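Local coordinates for protein amino Transferase (Eubacterium rectale, PDB 3ELE) that probably transfers amino groups between amino acids and keto acids with the help of a bound pyridoxal-5'-phosphate, as a class I and II aminotransferase, at residues 71-76 against 292-297; 83-88 against 100-105. All coordinates share one frame; numbering follows the deposited sequence.

How the contacts relate
Contact 1 ties the loop 71-76 to the helix 290-296, and contact 2 packs the helix that follows this loop, through residues 83-88, against strand 102-105, outermost in the large sheet within this chain. Along the chain contact 2 is nested inside the long loop that contact 1 closes, and their centres lie about 11 Å apart. They meet where Gln76 O approaches Met104 N at 2.8 Å, a probable hydrogen bond, and where Gln293 OE1 packs on Met104 CG at 3.8 Å. Contact 1 reaches a cofactor through Tyr72, which binds the phosphate of the pyridoxal-5'-phosphate held mainly by the second subunit; the side chain of Met104 in contact 2 is about 11 Å from a bound cofactor.

Contact 1: residues 71-76 against 292-297; sequences GYTSAQ and FQKMIV. With PLP (pyridoxal-5'-phosphate), chain H.
Thr73 OG1 is gripped twice: it accepts a hydrogen bond from Gln293 NE2 at 2.8 Å and donates one to Ser74 O at 3.0 Å. Thr73 and Gln293 approach from opposite directions, and the bond from the amide is bent, with an N-H...O angle of 141° and the hydroxyl 24° out of the amide plane. With OG1 set between backbone N and carbonyl carbon (chi1 62°), CG2 is left to lie against the same amide nitrogen, 3.4 Å from NE2. Gln293 is fixed further by Ala288 O, which also takes a bond from NE2, and by Asp78 N, which bonds to OE1. This loop carries Tyr72, whose OH donates a 2.6 Å hydrogen bond to PLP O2P, which lies at the ring's edge, in its plane. The second subunit holds this PLP, through its Ser245 and Tyr220 among others, so Tyr72 crosses the dimer interface, as in aspartate aminotransferase and related fold type I enzymes. Replacing Thr73 by an alanine would probably cost Gln293 NE2 its acceptor on 71-76 and deprive Ser74 O of its hydroxyl donor. Water 1 links Gly71 O, 2.9 Å away, to Lys294 NZ at 3.2 Å, the lysine's charge pairing with Asp78.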
ATOM      1  N   GLY A  71      -8.985 -14.024  -0.010  1.00 34.52           N
ATOM      2  CA  GLY A  71      -9.334 -13.407  -1.284  1.00 35.16           C
ATOM      3  C   GLY A  71      -9.365 -11.902  -1.258  1.00 34.50           C
ATOM      4  O   GLY A  71      -9.355 -11.301  -0.187  1.00 36.25           O
ATOM      5  N   TYR A  72      -9.412 -11.289  -2.435  1.00 34.32           N
ATOM      6  CA  TYR A  72      -9.570  -9.834  -2.532  1.00 34.31           C
ATOM      7  C   TYR A  72     -10.913  -9.438  -1.903  1.00 34.75           C
ATOM      8  O   TYR A  72     -11.912 -10.145  -2.072  1.00 35.13           O
ATOM      9  CB  TYR A  72      -9.658  -9.323  -3.986  1.00 33.45           C
ATOM     10  CG  TYR A  72      -8.464  -9.534  -4.878  1.00 28.26           C
ATOM     11  CD1 TYR A  72      -7.273  -8.858  -4.638  1.00 31.04           C
ATOM     12  CD2 TYR A  72      -8.540 -10.362  -6.009  1.00 29.30           C
ATOM     13  CE1 TYR A  72      -6.152  -9.024  -5.473  1.00 32.04           C
ATOM     14  CE2 TYR A  72      -7.416 -10.537  -6.864  1.00 31.15           C
ATOM     15  CZ  TYR A  72      -6.224  -9.847  -6.577  1.00 32.94           C
ATOM     16  OH  TYR A  72      -5.112  -9.976  -7.378  1.00 35.45           O
ATOM     17  N   THR A  73     -10.909  -8.344  -1.151  1.00 33.85           N
ATOM     18  CA  THR A  73     -12.134  -7.719  -0.676  1.00 34.51           C
ATOM     19  C   THR A  73     -12.407  -6.679  -1.801  1.00 35.27           C
ATOM     20  O   THR A  73     -11.623  -6.552  -2.742  1.00 33.39           O
ATOM     21  CB  THR A  73     -11.925  -7.009   0.689  1.00 34.90           C
ATOM     22  OG1 THR A  73     -10.968  -5.948   0.564  1.00 32.98           O
ATOM     23  CG2 THR A  73     -11.428  -7.994   1.762  1.00 33.41           C
ATOM     24  N   SER A  74     -13.501  -5.931  -1.703  1.00 36.71           N
ATOM     25  CA  SER A  74     -13.715  -4.786  -2.608  1.00 37.57           C
ATOM     26  C   SER A  74     -12.584  -3.761  -2.341  1.00 37.88           C
ATOM     27  O   SER A  74     -11.874  -3.843  -1.301  1.00 39.21           O
ATOM     28  CB  SER A  74     -15.069  -4.137  -2.327  1.00 37.94           C
ATOM     29  OG  SER A  74     -15.102  -3.660  -0.981  1.00 41.15           O
ATOM     30  N   ALA A  75     -12.416  -2.805  -3.253  1.00 37.01           N
ATOM     31  CA  ALA A  75     -11.394  -1.748  -3.111  1.00 35.46           C
ATOM     32  C   ALA A  75     -11.466  -1.006  -1.763  1.00 34.62           C
ATOM     33  O   ALA A  75     -10.437  -0.799  -1.101  1.00 35.52           O
ATOM     34  CB  ALA A  75     -11.505  -0.743  -4.253  1.00 36.16           C
ATOM     35  N   GLN A  76     -12.690  -0.643  -1.378  1.00 32.55           N
ATOM     36  CA  GLN A  76     -12.965   0.083  -0.148  1.00 32.29           C
ATOM     37  C   GLN A  76     -12.973  -0.758   1.116  1.00 31.70           C
ATOM     38  O   GLN A  76     -12.982  -0.186   2.187  1.00 31.88           O
ATOM     39  CB  GLN A  76     -14.271   0.909  -0.238  1.00 32.66           C
ATOM     40  CG  GLN A  76     -15.626   0.150  -0.340  1.00 33.27           C
ATOM     41  CD  GLN A  76     -16.054  -0.181  -1.767  1.00 36.00           C
ATOM     42  OE1 GLN A  76     -15.240  -0.552  -2.611  1.00 34.61           O
ATOM     43  NE2 GLN A  76     -17.342  -0.076  -2.023  1.00 33.70           N
ATOM     44  N   PHE A 292      -6.720  -9.173   8.229  1.00 33.16           N
ATOM     45  CA  PHE A 292      -6.839  -8.079   9.215  1.00 33.40           C
ATOM     46  C   PHE A 292      -8.180  -7.351   9.146  1.00 33.28           C
ATOM     47  O   PHE A 292      -8.699  -6.977  10.188  1.00 33.24           O
ATOM     48  CB  PHE A 292      -5.617  -7.156   9.184  1.00 34.49           C
ATOM     49  CG  PHE A 292      -4.329  -7.893   9.451  1.00 37.19           C
ATOM     50  CD1 PHE A 292      -4.105  -8.503  10.685  1.00 42.88           C
ATOM     51  CD2 PHE A 292      -3.357  -8.030   8.479  1.00 38.41           C
ATOM     52  CE1 PHE A 292      -2.926  -9.225  10.918  1.00 42.47           C
ATOM     53  CE2 PHE A 292      -2.176  -8.743   8.714  1.00 38.73           C
ATOM     54  CZ  PHE A 292      -1.970  -9.339   9.914  1.00 37.38           C
ATOM     55  N   GLN A 293      -8.758  -7.183   7.955  1.00 33.12           N
ATOM     56  CA  GLN A 293     -10.121  -6.627   7.842  1.00 34.92           C
ATOM     57  C   GLN A 293     -11.133  -7.477   8.599  1.00 34.63           C
ATOM     58  O   GLN A 293     -11.940  -6.944   9.355  1.00 33.95           O
ATOM     59  CB  GLN A 293     -10.599  -6.518   6.393  1.00 35.35           C
ATOM     60  CG  GLN A 293      -9.863  -5.497   5.535  1.00 36.30           C
ATOM     61  CD  GLN A 293     -10.599  -5.212   4.235  1.00 37.53           C
ATOM     62  OE1 GLN A 293     -11.797  -4.941   4.256  1.00 37.18           O
ATOM     63  NE2 GLN A 293      -9.884  -5.247   3.101  1.00 37.03           N
ATOM     64  N   LYS A 294     -11.065  -8.800   8.400  1.00 35.65           N
ATOM     65  CA  LYS A 294     -11.975  -9.742   9.050  1.00 36.48           C
ATOM     66  C   LYS A 294     -11.739  -9.794  10.565  1.00 35.60           C
ATOM     67  O   LYS A 294     -12.698  -9.869  11.333  1.00 35.08           O
ATOM     68  CB  LYS A 294     -11.939 -11.121   8.367  1.00 36.17           C
ATOM     69  CG  LYS A 294     -12.342 -11.020   6.865  1.00 40.92           C
ATOM     70  CD  LYS A 294     -12.454 -12.354   6.178  1.00 39.30           C
ATOM     71  CE  LYS A 294     -12.229 -12.271   4.670  1.00 39.64           C
ATOM     72  NZ  LYS A 294     -12.940 -11.172   3.952  1.00 43.28           N
HETATM   73  N   MSE A 295     -10.472  -9.699  10.976  1.00 35.90           N
HETATM   74  CA  MSE A 295     -10.095  -9.688  12.402  0.50 36.08           C
HETATM   75  C   MSE A 295     -10.623  -8.439  13.136  1.00 35.85           C
HETATM   76  O   MSE A 295     -11.080  -8.540  14.282  1.00 34.78           O
HETATM   77  CB  MSE A 295      -8.560  -9.827  12.549  0.50 36.42           C
HETATM   78  CG  MSE A 295      -7.973  -9.678  13.962  0.50 35.95           C
HETATM   79 SE   MSE A 295      -7.678  -7.845  14.572  0.38 39.28          SE
HETATM   80  CE  MSE A 295      -6.411  -7.254  13.269  0.50 35.13           C
ATOM     81  N   ILE A 296     -10.530  -7.272  12.487  1.00 37.02           N
ATOM     82  CA  ILE A 296     -10.978  -5.976  13.062  1.00 38.11           C
ATOM     83  C   ILE A 296     -12.474  -5.960  13.464  1.00 37.88           C
ATOM     84  O   ILE A 296     -12.847  -5.256  14.414  1.00 37.84           O
ATOM     85  CB  ILE A 296     -10.568  -4.735  12.137  1.00 39.35           C
ATOM     86  CG1 ILE A 296      -9.214  -4.137  12.561  1.00 40.82           C
ATOM     87  CG2 ILE A 296     -11.556  -3.589  12.178  1.00 40.70           C
ATOM     88  CD1 ILE A 296      -8.066  -4.773  11.951  1.00 43.45           C
ATOM     89  N   VAL A 297     -13.296  -6.758  12.771  1.00 36.64           N
ATOM     90  CA  VAL A 297     -14.728  -6.902  13.065  1.00 36.64           C
ATOM     91  C   VAL A 297     -14.971  -7.263  14.541  1.00 38.22           C
ATOM     92  O   VAL A 297     -15.909  -6.740  15.151  1.00 38.42           O
ATOM     93  CB  VAL A 297     -15.399  -7.968  12.134  1.00 36.63           C
ATOM     94  CG1 VAL A 297     -16.881  -8.236  12.515  1.00 35.05           C
ATOM     95  CG2 VAL A 297     -15.297  -7.538  10.689  1.00 33.78           C
TER
HETATM   96  N1  PLP H 500      -0.468  -8.439 -13.136  1.00 40.78           N
HETATM   97  C2  PLP H 500      -1.434  -9.182 -13.820  1.00 35.51           C
HETATM   98  C2A PLP H 500      -1.179  -9.549 -15.237  1.00 36.66           C
HETATM   99  C3  PLP H 500      -2.605  -9.587 -13.160  1.00 39.43           C
HETATM  100  O3  PLP H 500      -3.534 -10.340 -13.822  1.00 33.12           O
HETATM  101  C4  PLP H 500      -2.806  -9.220 -11.807  1.00 44.01           C
HETATM  102  C4A PLP H 500      -4.114  -9.602 -11.149  1.00 48.50           C
HETATM  103  O4A PLP H 500      -4.981  -8.742 -10.957  1.00 55.83           O
HETATM  104  C5  PLP H 500      -1.799  -8.462 -11.137  1.00 43.19           C
HETATM  105  C6  PLP H 500      -0.631  -8.063 -11.817  1.00 36.92           C
HETATM  106  C5A PLP H 500      -1.941  -8.003  -9.706  1.00 40.51           C
HETATM  107  O4P PLP H 500      -1.598  -8.961  -8.734  1.00 41.77           O
HETATM  108  P   PLP H 500      -1.595  -8.463  -7.185  1.00 36.63           P
HETATM  109  O1P PLP H 500      -0.575  -9.235  -6.390  1.00 41.05           O
HETATM  110  O2P PLP H 500      -2.965  -8.713  -6.636  1.00 42.23           O
HETATM  111  O3P PLP H 500      -1.311  -6.992  -7.108  1.00 36.45           O
HETATM  112  O   HOH W   1     -11.904 -11.750   1.029  1.00 38.48           O

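Contact 2: residues 83-88 against 100-105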
ATOM      1  N   ALA A  83     -18.933  -1.610   8.294  1.00 32.79           N
ATOM      2  CA  ALA A  83     -20.148  -1.572   9.149  1.00 33.92           C
ATOM      3  C   ALA A  83     -19.813  -1.608  10.638  1.00 33.16           C
ATOM      4  O   ALA A  83     -20.325  -0.796  11.388  1.00 34.40           O
ATOM      5  CB  ALA A  83     -21.114  -2.719   8.796  1.00 32.99           C
ATOM      6  N   ALA A  84     -18.925  -2.526  11.033  1.00 33.45           N
ATOM      7  CA  ALA A  84     -18.440  -2.675  12.426  1.00 32.18           C
ATOM      8  C   ALA A  84     -17.748  -1.421  12.980  1.00 32.03           C
ATOM      9  O   ALA A  84     -17.919  -1.096  14.161  1.00 31.53           O
ATOM     10  CB  ALA A  84     -17.490  -3.864  12.537  1.00 32.89           C
ATOM     11  N   ILE A  85     -16.974  -0.734  12.130  1.00 31.04           N
ATOM     12  CA  ILE A  85     -16.303   0.536  12.509  1.00 30.56           C
ATOM     13  C   ILE A  85     -17.338   1.667  12.592  1.00 30.55           C
ATOM     14  O   ILE A  85     -17.322   2.413  13.555  1.00 30.15           O
ATOM     15  CB  ILE A  85     -15.191   0.934  11.530  1.00 30.95           C
ATOM     16  CG1 ILE A  85     -14.062  -0.087  11.568  1.00 30.28           C
ATOM     17  CG2 ILE A  85     -14.619   2.371  11.832  1.00 28.81           C
ATOM     18  CD1 ILE A  85     -13.027   0.102  10.462  1.00 28.51           C
ATOM     19  N   ALA A  86     -18.223   1.791  11.597  1.00 30.29           N
ATOM     20  CA  ALA A  86     -19.276   2.832  11.623  1.00 30.79           C
ATOM     21  C   ALA A  86     -20.107   2.739  12.908  1.00 32.43           C
ATOM     22  O   ALA A  86     -20.297   3.748  13.593  1.00 31.45           O
ATOM     23  CB  ALA A  86     -20.178   2.730  10.396  1.00 31.00           C
ATOM     24  N   GLU A  87     -20.531   1.513  13.253  1.00 34.45           N
ATOM     25  CA  GLU A  87     -21.341   1.238  14.452  1.00 37.35           C
ATOM     26  C   GLU A  87     -20.596   1.493  15.779  1.00 36.36           C
ATOM     27  O   GLU A  87     -21.200   1.983  16.739  1.00 36.19           O
ATOM     28  CB  GLU A  87     -21.906  -0.195  14.406  1.00 37.50           C
ATOM     29  CG  GLU A  87     -22.942  -0.395  13.261  1.00 41.60           C
ATOM     30  CD  GLU A  87     -23.271  -1.872  12.944  1.00 43.06           C
ATOM     31  OE1 GLU A  87     -22.882  -2.778  13.728  1.00 52.90           O
ATOM     32  OE2 GLU A  87     -23.935  -2.123  11.900  1.00 52.91           O
ATOM     33  N   PHE A  88     -19.313   1.122  15.830  1.00 35.60           N
ATOM     34  CA  PHE A  88     -18.452   1.398  16.988  1.00 34.31           C
ATOM     35  C   PHE A  88     -18.273   2.915  17.194  1.00 33.60           C
ATOM     36  O   PHE A  88     -18.324   3.386  18.323  1.00 33.81           O
ATOM     37  CB  PHE A  88     -17.069   0.715  16.863  1.00 34.59           C
ATOM     38  CG  PHE A  88     -16.057   1.209  17.878  1.00 33.95           C
ATOM     39  CD1 PHE A  88     -16.128   0.796  19.208  1.00 36.06           C
ATOM     40  CD2 PHE A  88     -15.086   2.140  17.516  1.00 34.21           C
ATOM     41  CE1 PHE A  88     -15.228   1.294  20.169  1.00 36.60           C
ATOM     42  CE2 PHE A  88     -14.179   2.643  18.461  1.00 36.57           C
ATOM     43  CZ  PHE A  88     -14.247   2.226  19.785  1.00 32.45           C
ATOM     44  N   ASP A 100     -20.598   2.799   4.212  1.00 30.38           N
ATOM     45  CA  ASP A 100     -20.147   3.575   3.046  1.00 31.37           C
ATOM     46  C   ASP A 100     -19.413   4.893   3.339  1.00 31.00           C
ATOM     47  O   ASP A 100     -18.996   5.564   2.404  1.00 31.74           O
ATOM     48  CB  ASP A 100     -21.316   3.814   2.070  1.00 31.00           C
ATOM     49  CG  ASP A 100     -21.852   2.525   1.473  1.00 36.22           C
ATOM     50  OD1 ASP A 100     -21.096   1.537   1.371  1.00 37.52           O
ATOM     51  OD2 ASP A 100     -23.037   2.500   1.090  1.00 41.98           O
ATOM     52  N   ASN A 101     -19.300   5.280   4.611  1.00 31.31           N
ATOM     53  CA  ASN A 101     -18.498   6.426   5.012  1.00 32.90           C
ATOM     54  C   ASN A 101     -17.014   6.011   5.202  1.00 32.85           C
ATOM     55  O   ASN A 101     -16.170   6.888   5.374  1.00 32.45           O
ATOM     56  CB  ASN A 101     -19.047   7.053   6.322  1.00 34.91           C
ATOM     57  CG  ASN A 101     -20.346   7.821   6.123  1.00 33.95           C
ATOM     58  OD1 ASN A 101     -21.379   7.455   6.662  1.00 33.32           O
ATOM     59  ND2 ASN A 101     -20.294   8.884   5.351  1.00 27.78           N
ATOM     60  N   LEU A 102     -16.704   4.702   5.155  1.00 32.45           N
ATOM     61  CA  LEU A 102     -15.345   4.178   5.409  1.00 32.35           C
ATOM     62  C   LEU A 102     -14.663   3.656   4.159  1.00 32.84           C
ATOM     63  O   LEU A 102     -15.341   3.171   3.243  1.00 33.04           O
ATOM     64  CB  LEU A 102     -15.383   3.053   6.454  1.00 33.00           C
ATOM     65  CG  LEU A 102     -15.522   3.372   7.949  1.00 33.68           C
ATOM     66  CD1 LEU A 102     -14.321   4.213   8.399  1.00 31.75           C
ATOM     67  CD2 LEU A 102     -16.825   4.055   8.295  1.00 35.52           C
ATOM     68  N   TYR A 103     -13.333   3.794   4.121  1.00 31.55           N
ATOM     69  CA  TYR A 103     -12.482   3.213   3.063  1.00 31.99           C
ATOM     70  C   TYR A 103     -11.317   2.561   3.801  1.00 32.60           C
ATOM     71  O   TYR A 103     -10.551   3.272   4.441  1.00 33.33           O
ATOM     72  CB  TYR A 103     -12.012   4.291   2.081  1.00 31.39           C
ATOM     73  CG  TYR A 103     -11.169   3.782   0.935  1.00 30.92           C
ATOM     74  CD1 TYR A 103      -9.806   3.581   1.089  1.00 32.76           C
ATOM     75  CD2 TYR A 103     -11.719   3.517  -0.305  1.00 29.46           C
ATOM     76  CE1 TYR A 103      -9.013   3.110   0.056  1.00 30.31           C
ATOM     77  CE2 TYR A 103     -10.936   3.041  -1.342  1.00 31.44           C
ATOM     78  CZ  TYR A 103      -9.577   2.847  -1.160  1.00 30.36           C
ATOM     79  OH  TYR A 103      -8.764   2.380  -2.175  1.00 32.27           O
HETATM   80  N   MSE A 104     -11.188   1.237   3.719  1.00 31.29           N
HETATM   81  CA  MSE A 104     -10.148   0.510   4.453  1.00 33.00           C
HETATM   82  C   MSE A 104      -8.799   0.667   3.749  1.00 33.71           C
HETATM   83  O   MSE A 104      -8.704   0.470   2.541  1.00 33.13           O
HETATM   84  CB  MSE A 104     -10.492  -0.972   4.630  1.00 31.96           C
HETATM   85  CG  MSE A 104     -11.868  -1.237   5.288  1.00 31.40           C
HETATM   86 SE   MSE A 104     -12.165  -0.294   6.940  0.75 30.80          SE
HETATM   87  CE  MSE A 104     -10.810  -1.162   8.013  1.00 27.13           C
ATOM     88  N   THR A 105      -7.779   1.015   4.532  1.00 33.21           N
ATOM     89  CA  THR A 105      -6.442   1.313   4.023  1.00 34.43           C
ATOM     90  C   THR A 105      -5.376   0.453   4.693  1.00 34.22           C
ATOM     91  O   THR A 105      -5.642  -0.250   5.663  1.00 32.91           O
ATOM     92  CB  THR A 105      -6.081   2.805   4.235  1.00 34.36           C
ATOM     93  OG1 THR A 105      -6.023   3.085   5.642  1.00 36.62           O
ATOM     94  CG2 THR A 105      -7.078   3.744   3.535  1.00 34.06           C
TER
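Helix 83-88 passes over strand 102-105 with 9.5 Å between their axes and 120° between their directions, and the backbones come nearest at Ala86 and Leu102, whose CA atoms are 7.5 Å apart. The interface is wholly apolar, with no hydrogen bond across it. Ile85 does most of the work and uses both branches: CG2 lies against Leu102 CD1 at 3.9 Å, the two side chains slanting across one another, while CD1 meets Met104, a selenomethionine here, tip to tip, with CE 3.5 Å and SE 3.6 Å away. Bends at chi2 (-52°) and chi3 (-66°) fold the Met104 chain back and bring SE and the end methyl up to the tip of Ile85. The other methyl of Leu102, CD2, rests on Ala86 CB at 4.2 Å, and the leucine thus spreads its fork over two successive helix residues. All four side chains are buried. The strand is the edge of the mixed seven-stranded sheet within this chain, characteristic of the large domain of fold type I PLP enzymes. Helix 79-93 covers the face bearing Leu102 and Met104, Tyr103 packs on helix 269-282, and strand 258-261 runs antiparallel alongside, its Tyr259 touching both Ile85 and Leu102.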